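Local coordinates for RagB/SusD family nutrient uptake outer membrane protein (Bacteroides thetaiotaomicron, PDB 7KV2), which probably binds beta-glucan at the cell surface as a SusD-family outer-membrane protein and takes part in its uptake, at residues A[313-317]-A[376-382]; A[263-269]-A[397-401]; A[67-72]-A[298-303]. All coordinates share one frame; numbering follows the deposited sequence.

Contact 1: residues A[313-317]-A[376-382]; sequences DNHDR and EKYAAIT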
loop_
_atom_site.group_PDB
_atom_site.type_symbol
_atom_site.label_atom_id
_atom_site.label_comp_id
_atom_site.label_asym_id
_atom_site.label_seq_id
_atom_site.Cartn_x
_atom_site.Cartn_y
_atom_site.Cartn_z
ATOM N N ASP A 313 12.649 -15.615 19.131
ATOM C CA ASP A 313 11.193 -15.498 18.844
ATOM C C ASP A 313 10.954 -15.582 17.325
ATOM O O ASP A 313 9.887 -15.104 16.858
ATOM C CB ASP A 313 10.621 -14.201 19.456
ATOM C CG ASP A 313 9.103 -14.207 19.590
ATOM O OD1 ASP A 313 8.559 -15.280 19.871
ATOM O OD2 ASP A 313 8.453 -13.151 19.353
ATOM N N ASN A 314 11.834 -16.262 16.563
ATOM C CA ASN A 314 11.667 -16.485 15.111
ATOM C C ASN A 314 11.496 -15.142 14.399
ATOM O O ASN A 314 10.855 -15.105 13.375
ATOM C CB ASN A 314 10.488 -17.400 14.789
ATOM C CG ASN A 314 10.792 -18.844 15.152
ATOM O OD1 ASN A 314 9.903 -19.550 15.603
ATOM N ND2 ASN A 314 12.007 -19.299 14.902
ATOM N N HIS A 315 12.129 -14.109 14.928
ATOM C CA HIS A 315 12.234 -12.793 14.245
ATOM C C HIS A 315 13.687 -12.553 13.908
ATOM O O HIS A 315 14.572 -12.966 14.721
ATOM C CB HIS A 315 11.695 -11.683 15.163
ATOM C CG HIS A 315 10.204 -11.596 15.210
ATOM N ND1 HIS A 315 9.406 -12.533 15.844
ATOM C CD2 HIS A 315 9.366 -10.687 14.664
ATOM C CE1 HIS A 315 8.135 -12.187 15.708
ATOM N NE2 HIS A 315 8.071 -11.026 14.993
ATOM N N ASP A 316 13.900 -11.767 12.855
ATOM C CA ASP A 316 15.234 -11.326 12.382
ATOM C C ASP A 316 15.332 -9.795 12.483
ATOM O O ASP A 316 14.298 -9.091 12.739
ATOM C CB ASP A 316 15.502 -11.833 10.979
ATOM C CG ASP A 316 15.946 -13.293 10.848
ATOM O OD1 ASP A 316 16.037 -14.014 11.880
ATOM O OD2 ASP A 316 16.161 -13.709 9.694
ATOM N N ARG A 317 16.559 -9.314 12.312
ATOM C CA ARG A 317 16.936 -7.900 12.480
ATOM C C ARG A 317 16.565 -7.074 11.251
ATOM O O ARG A 317 16.409 -7.575 10.152
ATOM C CB ARG A 317 18.446 -7.805 12.745
ATOM C CG ARG A 317 19.312 -8.222 11.563
ATOM C CD ARG A 317 20.696 -8.587 12.045
ATOM N NE ARG A 317 21.541 -8.749 10.892
ATOM C CZ ARG A 317 22.490 -9.663 10.778
ATOM N NH1 ARG A 317 22.708 -10.522 11.756
ATOM N NH2 ARG A 317 23.231 -9.688 9.673
ATOM N N GLU A 376 4.367 -6.014 13.165
ATOM C CA GLU A 376 4.389 -7.484 13.012
ATOM C C GLU A 376 3.990 -7.910 11.612
ATOM O O GLU A 376 4.566 -8.889 11.120
ATOM C CB GLU A 376 3.488 -8.085 14.092
ATOM C CG GLU A 376 3.378 -9.603 14.028
ATOM C CD GLU A 376 4.661 -10.395 14.228
ATOM O OE1 GLU A 376 5.713 -9.790 14.466
ATOM O OE2 GLU A 376 4.614 -11.619 14.032
ATOM N N LYS A 377 3.050 -7.212 10.957
ATOM C CA LYS A 377 2.521 -7.628 9.648
ATOM C C LYS A 377 3.652 -7.872 8.648
ATOM O O LYS A 377 3.526 -8.785 7.813
ATOM C CB LYS A 377 1.583 -6.586 9.070
ATOM C CG LYS A 377 0.319 -6.387 9.880
ATOM C CD LYS A 377 -0.569 -5.308 9.328
ATOM C CE LYS A 377 -1.801 -5.074 10.189
ATOM N NZ LYS A 377 -2.715 -4.017 9.667
ATOM N N TYR A 378 4.683 -7.026 8.653
ATOM C CA TYR A 378 5.770 -7.038 7.647
ATOM C C TYR A 378 7.131 -7.194 8.329
ATOM O O TYR A 378 8.168 -6.859 7.733
ATOM C CB TYR A 378 5.663 -5.813 6.731
ATOM C CG TYR A 378 4.434 -5.869 5.850
ATOM C CD1 TYR A 378 4.243 -6.932 4.971
ATOM C CD2 TYR A 378 3.439 -4.906 5.938
ATOM C CE1 TYR A 378 3.106 -7.006 4.188
ATOM C CE2 TYR A 378 2.321 -4.952 5.133
ATOM C CZ TYR A 378 2.154 -6.001 4.252
ATOM O OH TYR A 378 1.050 -6.058 3.447
ATOM N N ALA A 379 7.143 -7.690 9.562
ATOM C CA ALA A 379 8.379 -7.959 10.305
ATOM C C ALA A 379 9.177 -9.064 9.590
ATOM O O ALA A 379 8.600 -9.911 8.880
ATOM C CB ALA A 379 8.052 -8.373 11.701
ATOM N N ALA A 380 10.495 -8.989 9.741
ATOM C CA ALA A 380 11.451 -10.013 9.277
ATOM C C ALA A 380 11.268 -11.268 10.141
ATOM O O ALA A 380 11.530 -11.246 11.387
ATOM C CB ALA A 380 12.854 -9.488 9.332
ATOM N N ILE A 381 10.775 -12.328 9.511
ATOM C CA ILE A 381 10.496 -13.606 10.239
ATOM C C ILE A 381 11.557 -14.610 9.810
ATOM O O ILE A 381 11.778 -14.768 8.607
ATOM C CB ILE A 381 9.084 -14.122 9.949
ATOM C CG1 ILE A 381 8.034 -13.079 10.315
ATOM C CG2 ILE A 381 8.847 -15.479 10.637
ATOM C CD1 ILE A 381 8.074 -12.655 11.764
ATOM N N THR A 382 12.259 -15.195 10.776
ATOM C CA THR A 382 13.326 -16.187 10.476
ATOM C C THR A 382 12.823 -17.216 9.448
ATOM O O THR A 382 11.766 -17.831 9.690
ATOM C CB THR A 382 13.782 -16.865 11.766
ATOM O OG1 THR A 382 14.014 -15.860 12.748
ATOM C CG2 THR A 382 14.998 -17.749 11.560
HETATM O O HOH W 1 11.576 -8.928 12.982
#
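A single antiparallel beta bridge, His315 with Ile381, joins two loops of the SusD-family fold in this contact. The backbones bond on both sides of that pair. Thr382 N donates to Asn314 O, and Asp316 N donates to Ala380 O at 2.8 Å. Water 1 donates to Ala380 O and to Asp316 O, a second tie between the same two residues. Bonds at both nitrogens of the His315 ring fix its rotation. ND1 donates to Asp313 O in its own loop. NE2 donates to Glu376 OE1 at 2.7 Å, nearly straight at 173°, in the ring plane and on the syn lone pair of the carboxylate. Glu376 reaches it by a bend at chi2 (62°), which turns the carboxylate toward the ring. Ile381 CD1 lies over one face of the imidazole, 3.8 Å from the centroid, a CH-pi contact. The ring also stacks with that of Trp344, outside the two segments. Ala379 CB sits at the ring edge, 4.0 Å from His315 CD2. At the other end of the bridge, Thr382 OG1 donates to Asp316 OD1 at 2.9 Å, meeting that oxygen from above the carboxylate plane.

Contact 2: residues A[263-269]-A[397-401]; sequences FKETGEW and NNNLR. With EDO (1,2-ethanediol), chain F.
The backbones of 263-269, a loop with a short 3-10 turn at 265-267, and of 397-401, which runs into a strand, stay apart, with Glu268 and Asn399 CA atoms 6.9 Å from each other. Side chains and waters make the contact. Glu268 reaches across with an extended chain, and its OE2 accepts from Asn399 N at 3.0 Å, on the anti side and 34° out of the carboxylate plane. The Glu268 carboxylate also stacks on the Asn399 amide, the two planes 15° apart. That amide is held by other partners: OD1 accepts from Tyr279 N, and ND2 donates to Glu276 OE1. Glu276 belongs to strand 273-277, which pairs antiparallel with strand 400-404, so the contact lies at the start of this two-stranded sheet of the SusD-family fold. The Arg401 chain bends at chi2 (68°), which carries its guanidinium to residues 263-268. Phe263 CA lies over one face. Glu268 CG lies over the opposite face, 3.5 Å from Arg401 NH2. Asn399 O lies in the guanidinium plane and accepts from NH1 at 2.8 Å, and NH2 donates to Ile262 O. The Phe263 ring runs alongside the aliphatic part, CE1 4.0 Å from Arg401 CD. Glu268 OE2 lies 4.1 Å from Arg401 NH1, well out of the guanidinium plane, so the two are near in charge only. Water 4 links them, donating to OE2 and accepting from NH1. A leucine in place of Arg401 would probably leave Asn399 O and Ile262 O without their donor and the Glu268 carboxylate without this charge. Water 3 accepts from Arg401 NE. A 1,2-ethanediol, probably from the crystallisation liquor, donates through O2 to Glu268 OE1 at 2.9 Å and through O1 to Glu268 O.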
loop_
_atom_site.group_PDB
_atom_site.type_symbol
_atom_site.label_atom_id
_atom_site.label_comp_id
_atom_site.label_asym_id
_atom_site.label_seq_id
_atom_site.Cartn_x
_atom_site.Cartn_y
_atom_site.Cartn_z
ATOM N N PHE A 263 -1.091 -12.342 7.253
ATOM C CA PHE A 263 0.223 -11.760 6.869
ATOM C C PHE A 263 1.314 -12.827 6.920
ATOM O O PHE A 263 2.458 -12.542 6.588
ATOM C CB PHE A 263 0.544 -10.518 7.720
ATOM C CG PHE A 263 -0.385 -9.396 7.349
ATOM C CD1 PHE A 263 -0.150 -8.655 6.212
ATOM C CD2 PHE A 263 -1.513 -9.120 8.092
ATOM C CE1 PHE A 263 -1.038 -7.673 5.799
ATOM C CE2 PHE A 263 -2.379 -8.122 7.689
ATOM C CZ PHE A 263 -2.140 -7.384 6.563
ATOM N N LYS A 264 0.943 -14.053 7.305
ATOM C CA LYS A 264 1.798 -15.240 7.121
ATOM C C LYS A 264 1.982 -15.514 5.645
ATOM O O LYS A 264 1.036 -15.224 4.817
ATOM C CB LYS A 264 1.156 -16.465 7.789
ATOM C CG LYS A 264 1.064 -16.356 9.289
ATOM C CD LYS A 264 0.375 -17.573 9.917
ATOM C CE LYS A 264 0.373 -17.518 11.432
ATOM N NZ LYS A 264 -0.471 -18.608 11.956
ATOM N N GLU A 265 3.062 -16.208 5.319
ATOM C CA GLU A 265 3.315 -16.595 3.920
ATOM C C GLU A 265 2.149 -17.467 3.432
ATOM O O GLU A 265 1.702 -17.286 2.267
ATOM C CB GLU A 265 4.672 -17.276 3.778
ATOM C CG GLU A 265 4.960 -17.585 2.327
ATOM C CD GLU A 265 6.213 -18.374 1.997
ATOM O OE1 GLU A 265 6.808 -19.023 2.897
ATOM O OE2 GLU A 265 6.584 -18.291 0.832
ATOM N N THR A 266 1.628 -18.373 4.277
ATOM C CA THR A 266 0.429 -19.176 3.951
ATOM C C THR A 266 -0.827 -18.330 3.725
ATOM O O THR A 266 -1.779 -18.884 3.145
ATOM C CB THR A 266 0.159 -20.257 4.991
ATOM O OG1 THR A 266 0.013 -19.641 6.271
ATOM C CG2 THR A 266 1.249 -21.303 4.938
ATOM N N GLY A 267 -0.849 -17.054 4.119
ATOM C CA GLY A 267 -2.013 -16.172 3.921
ATOM C C GLY A 267 -1.967 -15.420 2.606
ATOM O O GLY A 267 -2.977 -14.754 2.294
ATOM N N GLU A 268 -0.894 -15.572 1.820
ATOM C CA GLU A 268 -0.802 -14.924 0.491
ATOM C C GLU A 268 -1.909 -15.476 -0.408
ATOM O O GLU A 268 -2.085 -16.720 -0.504
ATOM C CB GLU A 268 0.572 -15.094 -0.144
ATOM C CG GLU A 268 1.671 -14.401 0.655
ATOM C CD GLU A 268 3.044 -14.521 0.001
ATOM O OE1 GLU A 268 3.226 -15.418 -0.843
ATOM O OE2 GLU A 268 3.966 -13.745 0.364
ATOM N N TRP A 269 -2.610 -14.576 -1.091
ATOM C CA TRP A 269 -3.671 -14.930 -2.074
ATOM C C TRP A 269 -4.698 -15.866 -1.417
ATOM O O TRP A 269 -5.167 -16.814 -2.090
ATOM C CB TRP A 269 -3.049 -15.505 -3.374
ATOM C CG TRP A 269 -2.217 -14.446 -4.069
ATOM C CD1 TRP A 269 -0.857 -14.377 -4.154
ATOM C CD2 TRP A 269 -2.705 -13.258 -4.715
ATOM N NE1 TRP A 269 -0.471 -13.240 -4.842
ATOM C CE2 TRP A 269 -1.591 -12.552 -5.209
ATOM C CE3 TRP A 269 -3.977 -12.750 -4.972
ATOM C CZ2 TRP A 269 -1.732 -11.362 -5.923
ATOM C CZ3 TRP A 269 -4.115 -11.607 -5.737
ATOM C CH2 TRP A 269 -3.002 -10.915 -6.177
ATOM N N ASN A 397 10.264 -12.658 1.212
ATOM C CA ASN A 397 9.179 -13.245 0.399
ATOM C C ASN A 397 7.827 -12.564 0.725
ATOM O O ASN A 397 6.849 -12.880 0.028
ATOM C CB ASN A 397 9.107 -14.769 0.617
ATOM C CG ASN A 397 8.664 -15.193 2.001
ATOM O OD1 ASN A 397 8.080 -14.413 2.761
ATOM N ND2 ASN A 397 8.945 -16.446 2.373
ATOM N N ASN A 398 7.748 -11.607 1.650
ATOM C CA ASN A 398 6.428 -11.034 2.056
ATOM C C ASN A 398 5.750 -10.293 0.904
ATOM O O ASN A 398 6.166 -9.144 0.548
ATOM C CB ASN A 398 6.550 -10.064 3.235
ATOM C CG ASN A 398 7.262 -10.651 4.422
ATOM O OD1 ASN A 398 8.455 -10.984 4.329
ATOM N ND2 ASN A 398 6.519 -10.791 5.518
ATOM N N ASN A 399 4.673 -10.824 0.346
ATOM C CA ASN A 399 3.874 -10.010 -0.594
ATOM C C ASN A 399 3.324 -8.743 0.092
ATOM O O ASN A 399 3.032 -8.740 1.299
ATOM C CB ASN A 399 2.684 -10.804 -1.138
ATOM C CG ASN A 399 3.048 -11.906 -2.104
ATOM O OD1 ASN A 399 4.233 -12.178 -2.368
ATOM N ND2 ASN A 399 2.003 -12.547 -2.623
ATOM N N LEU A 400 3.158 -7.656 -0.658
ATOM C CA LEU A 400 2.523 -6.416 -0.132
ATOM C C LEU A 400 1.026 -6.545 -0.378
ATOM O O LEU A 400 0.610 -6.581 -1.551
ATOM C CB LEU A 400 3.145 -5.162 -0.770
ATOM C CG LEU A 400 2.564 -3.883 -0.200
ATOM C CD1 LEU A 400 2.920 -3.719 1.274
ATOM C CD2 LEU A 400 3.028 -2.678 -1.023
ATOM N N ARG A 401 0.235 -6.672 0.701
ATOM C CA ARG A 401 -1.238 -6.767 0.542
ATOM C C ARG A 401 -1.783 -5.384 0.139
ATOM O O ARG A 401 -1.581 -4.423 0.860
ATOM C CB ARG A 401 -1.869 -7.284 1.825
ATOM C CG ARG A 401 -1.759 -8.798 2.000
ATOM C CD ARG A 401 -0.327 -9.283 2.219
ATOM N NE ARG A 401 -0.355 -10.656 2.753
ATOM C CZ ARG A 401 0.725 -11.406 2.968
ATOM N NH1 ARG A 401 1.933 -10.958 2.670
ATOM N NH2 ARG A 401 0.574 -12.621 3.452
HETATM C C1 EDO F . 0.236 -18.786 -0.016
HETATM O O1 EDO F . -0.475 -18.861 -1.269
HETATM C C2 EDO F . 1.741 -19.032 -0.074
HETATM O O2 EDO F . 2.494 -18.258 -1.012
HETATM O O HOH W 2 3.702 -10.220 5.475
HETATM O O HOH W 3 -2.857 -12.063 2.214
HETATM O O HOH W 4 3.637 -13.117 3.191
HETATM O O HOH W 5 2.579 -15.057 -4.184
#

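Contact 3: residues A[67-72]-A[298-303]; sequences YNPVNL and ALPTLI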
loop_
_atom_site.group_PDB
_atom_site.type_symbol
_atom_site.label_atom_id
_atom_site.label_comp_id
_atom_site.label_asym_id
_atom_site.label_seq_id
_atom_site.Cartn_x
_atom_site.Cartn_y
_atom_site.Cartn_z
ATOM N N TYR A 67 14.697 3.999 -0.953
ATOM C CA TYR A 67 13.664 3.157 -0.277
ATOM C C TYR A 67 12.409 3.991 -0.112
ATOM O O TYR A 67 12.402 4.925 0.728
ATOM C CB TYR A 67 14.201 2.686 1.072
ATOM C CG TYR A 67 15.513 1.971 0.983
ATOM C CD1 TYR A 67 15.576 0.622 0.690
ATOM C CD2 TYR A 67 16.712 2.634 1.199
ATOM C CE1 TYR A 67 16.777 -0.043 0.586
ATOM C CE2 TYR A 67 17.925 1.983 1.088
ATOM C CZ TYR A 67 17.960 0.632 0.809
ATOM O OH TYR A 67 19.133 -0.073 0.698
ATOM N N ASN A 68 11.402 3.780 -0.966
ATOM C CA ASN A 68 10.104 4.499 -0.915
ATOM C C ASN A 68 8.954 3.469 -0.867
ATOM O O ASN A 68 8.012 3.547 -1.650
ATOM C CB ASN A 68 9.894 5.418 -2.123
ATOM C CG ASN A 68 10.800 6.636 -2.289
ATOM O OD1 ASN A 68 10.635 7.319 -3.307
ATOM N ND2 ASN A 68 11.732 6.898 -1.380
ATOM N N PRO A 69 8.948 2.500 0.085
ATOM C CA PRO A 69 7.869 1.525 0.164
ATOM C C PRO A 69 6.522 2.255 0.261
ATOM O O PRO A 69 6.307 3.113 1.155
ATOM C CB PRO A 69 8.218 0.688 1.424
ATOM C CG PRO A 69 9.100 1.578 2.220
ATOM C CD PRO A 69 9.884 2.387 1.209
ATOM N N VAL A 70 5.612 1.936 -0.653
ATOM C CA VAL A 70 4.472 2.821 -0.966
ATOM C C VAL A 70 3.506 2.905 0.226
ATOM O O VAL A 70 2.959 3.939 0.476
ATOM C CB VAL A 70 3.810 2.424 -2.286
ATOM C CG1 VAL A 70 3.200 1.019 -2.266
ATOM C CG2 VAL A 70 2.749 3.450 -2.663
ATOM N N ASN A 71 3.290 1.813 0.948
ATOM C CA ASN A 71 2.471 1.829 2.169
ATOM C C ASN A 71 3.095 2.775 3.199
ATOM O O ASN A 71 2.335 3.515 3.793
ATOM C CB ASN A 71 2.265 0.402 2.732
ATOM C CG ASN A 71 3.520 -0.425 2.954
ATOM O OD1 ASN A 71 4.472 -0.357 2.178
ATOM N ND2 ASN A 71 3.579 -1.179 4.070
ATOM N N LEU A 72 4.374 2.643 3.516
ATOM C CA LEU A 72 4.970 3.398 4.635
ATOM C C LEU A 72 5.015 4.875 4.230
ATOM O O LEU A 72 4.945 5.723 5.156
ATOM C CB LEU A 72 6.398 2.950 4.969
ATOM C CG LEU A 72 6.620 1.507 5.424
ATOM C CD1 LEU A 72 8.062 1.311 5.892
ATOM C CD2 LEU A 72 5.663 1.160 6.498
ATOM N N ALA A 298 12.458 -5.291 0.259
ATOM C CA ALA A 298 13.308 -4.717 1.309
ATOM C C ALA A 298 12.485 -4.414 2.555
ATOM O O ALA A 298 13.102 -4.094 3.580
ATOM C CB ALA A 298 13.920 -3.426 0.785
ATOM N N LEU A 299 11.145 -4.433 2.471
ATOM C CA LEU A 299 10.293 -3.813 3.545
ATOM C C LEU A 299 10.661 -4.373 4.919
ATOM O O LEU A 299 10.875 -3.590 5.851
ATOM C CB LEU A 299 8.807 -3.908 3.199
ATOM C CG LEU A 299 7.843 -3.445 4.283
ATOM C CD1 LEU A 299 8.038 -1.983 4.623
ATOM C CD2 LEU A 299 6.391 -3.684 3.933
ATOM N N PRO A 300 10.735 -5.710 5.122
ATOM C CA PRO A 300 11.044 -6.261 6.448
ATOM C C PRO A 300 12.403 -5.793 6.974
ATOM O O PRO A 300 12.515 -5.590 8.148
ATOM C CB PRO A 300 10.940 -7.774 6.250
ATOM C CG PRO A 300 9.990 -7.912 5.092
ATOM C CD PRO A 300 10.386 -6.776 4.177
ATOM N N THR A 301 13.402 -5.623 6.117
ATOM C CA THR A 301 14.728 -5.117 6.560
ATOM C C THR A 301 14.518 -3.696 7.104
ATOM O O THR A 301 15.097 -3.342 8.153
ATOM C CB THR A 301 15.768 -5.160 5.435
ATOM O OG1 THR A 301 16.035 -6.533 5.085
ATOM C CG2 THR A 301 17.053 -4.487 5.878
ATOM N N LEU A 302 13.739 -2.870 6.416
ATOM C CA LEU A 302 13.557 -1.437 6.809
ATOM C C LEU A 302 12.998 -1.317 8.228
ATOM O O LEU A 302 13.578 -0.526 9.004
ATOM C CB LEU A 302 12.621 -0.743 5.825
ATOM C CG LEU A 302 13.230 -0.538 4.442
ATOM C CD1 LEU A 302 12.203 -0.076 3.430
ATOM C CD2 LEU A 302 14.368 0.461 4.507
ATOM N N ILE A 303 12.040 -2.164 8.632
ATOM C CA ILE A 303 11.167 -1.878 9.814
ATOM C C ILE A 303 11.348 -2.892 10.949
ATOM O O ILE A 303 10.632 -2.784 11.937
ATOM C CB ILE A 303 9.712 -1.810 9.332
ATOM C CG1 ILE A 303 9.246 -3.206 8.895
ATOM C CG2 ILE A 303 9.543 -0.749 8.246
ATOM C CD1 ILE A 303 7.767 -3.336 8.657
#
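Leu299 has CG opposite its backbone N (chi1 174°), whereas Leu302 has CG beside its own (chi1 -70°), and from adjacent turns of the helix both side chains reach residues 67-72. Leu302 splits its two methyls between two partners. CD1 meets Pro69 CG at 3.7 Å. CD2 lies 4.0 Å from Tyr67 CG, approaching the ring obliquely. Ala298 CB comes to the edge of the same ring, 4.4 Å from Tyr67 CD1. Leu299 also divides its branches. CD1 packs on Leu72 CD1 at 3.5 Å and reaches Pro69 CB more loosely. CD2 touches Asn71 ND2 at 3.8 Å.

This is apolar packing of the short helix 299-303 on the start of helix 70-75 and the loop before it. It joins the N-terminal part of this SusD-family protein to its C-terminal part. The two segments are 226 residues apart at their closest ends, and the contact is buried. Asn71 brings a polar end to this surface, and its ND2 donates to Gly459 O beyond the two segments.

Leu72 CD1 sits against two residues one helical turn apart, Leu299 and Ile303. Its distance to Ile303 CG2 is 3.5 Å, tighter than usual for two methyl carbons. Tyr67 has other aromatic neighbours: Trp62 stacks on its ring and Trp319 meets it edge-to-face. A bound bis-tris molecule, probably from the crystallisation liquor, lies about 3 Å from the Tyr67 side chain.

The centres of the three contacts lie about 13 to 15 Å apart, and the contacts touch one another. Tyr378, in segment 376-382, joins contact 1 to both others. Its OH probably forms a hydrogen bond with Arg401 N of contact 2 at 2.9 Å, and its ring meets Phe263 edge-to-face. On the side of contact 3, Tyr378 CG lies 3.5 Å from Leu299 CD2. Contacts 2 and 3 meet where Leu400 CD1 comes 3.7 Å from Asn71 CG. Along the chain, contact 1 is nested inside the loop closed by contact 2, while contacts 2 and 3 cross. The sodium site of Ile248, Ser250, Tyr253 and Tyr405 includes no residue of the three contacts.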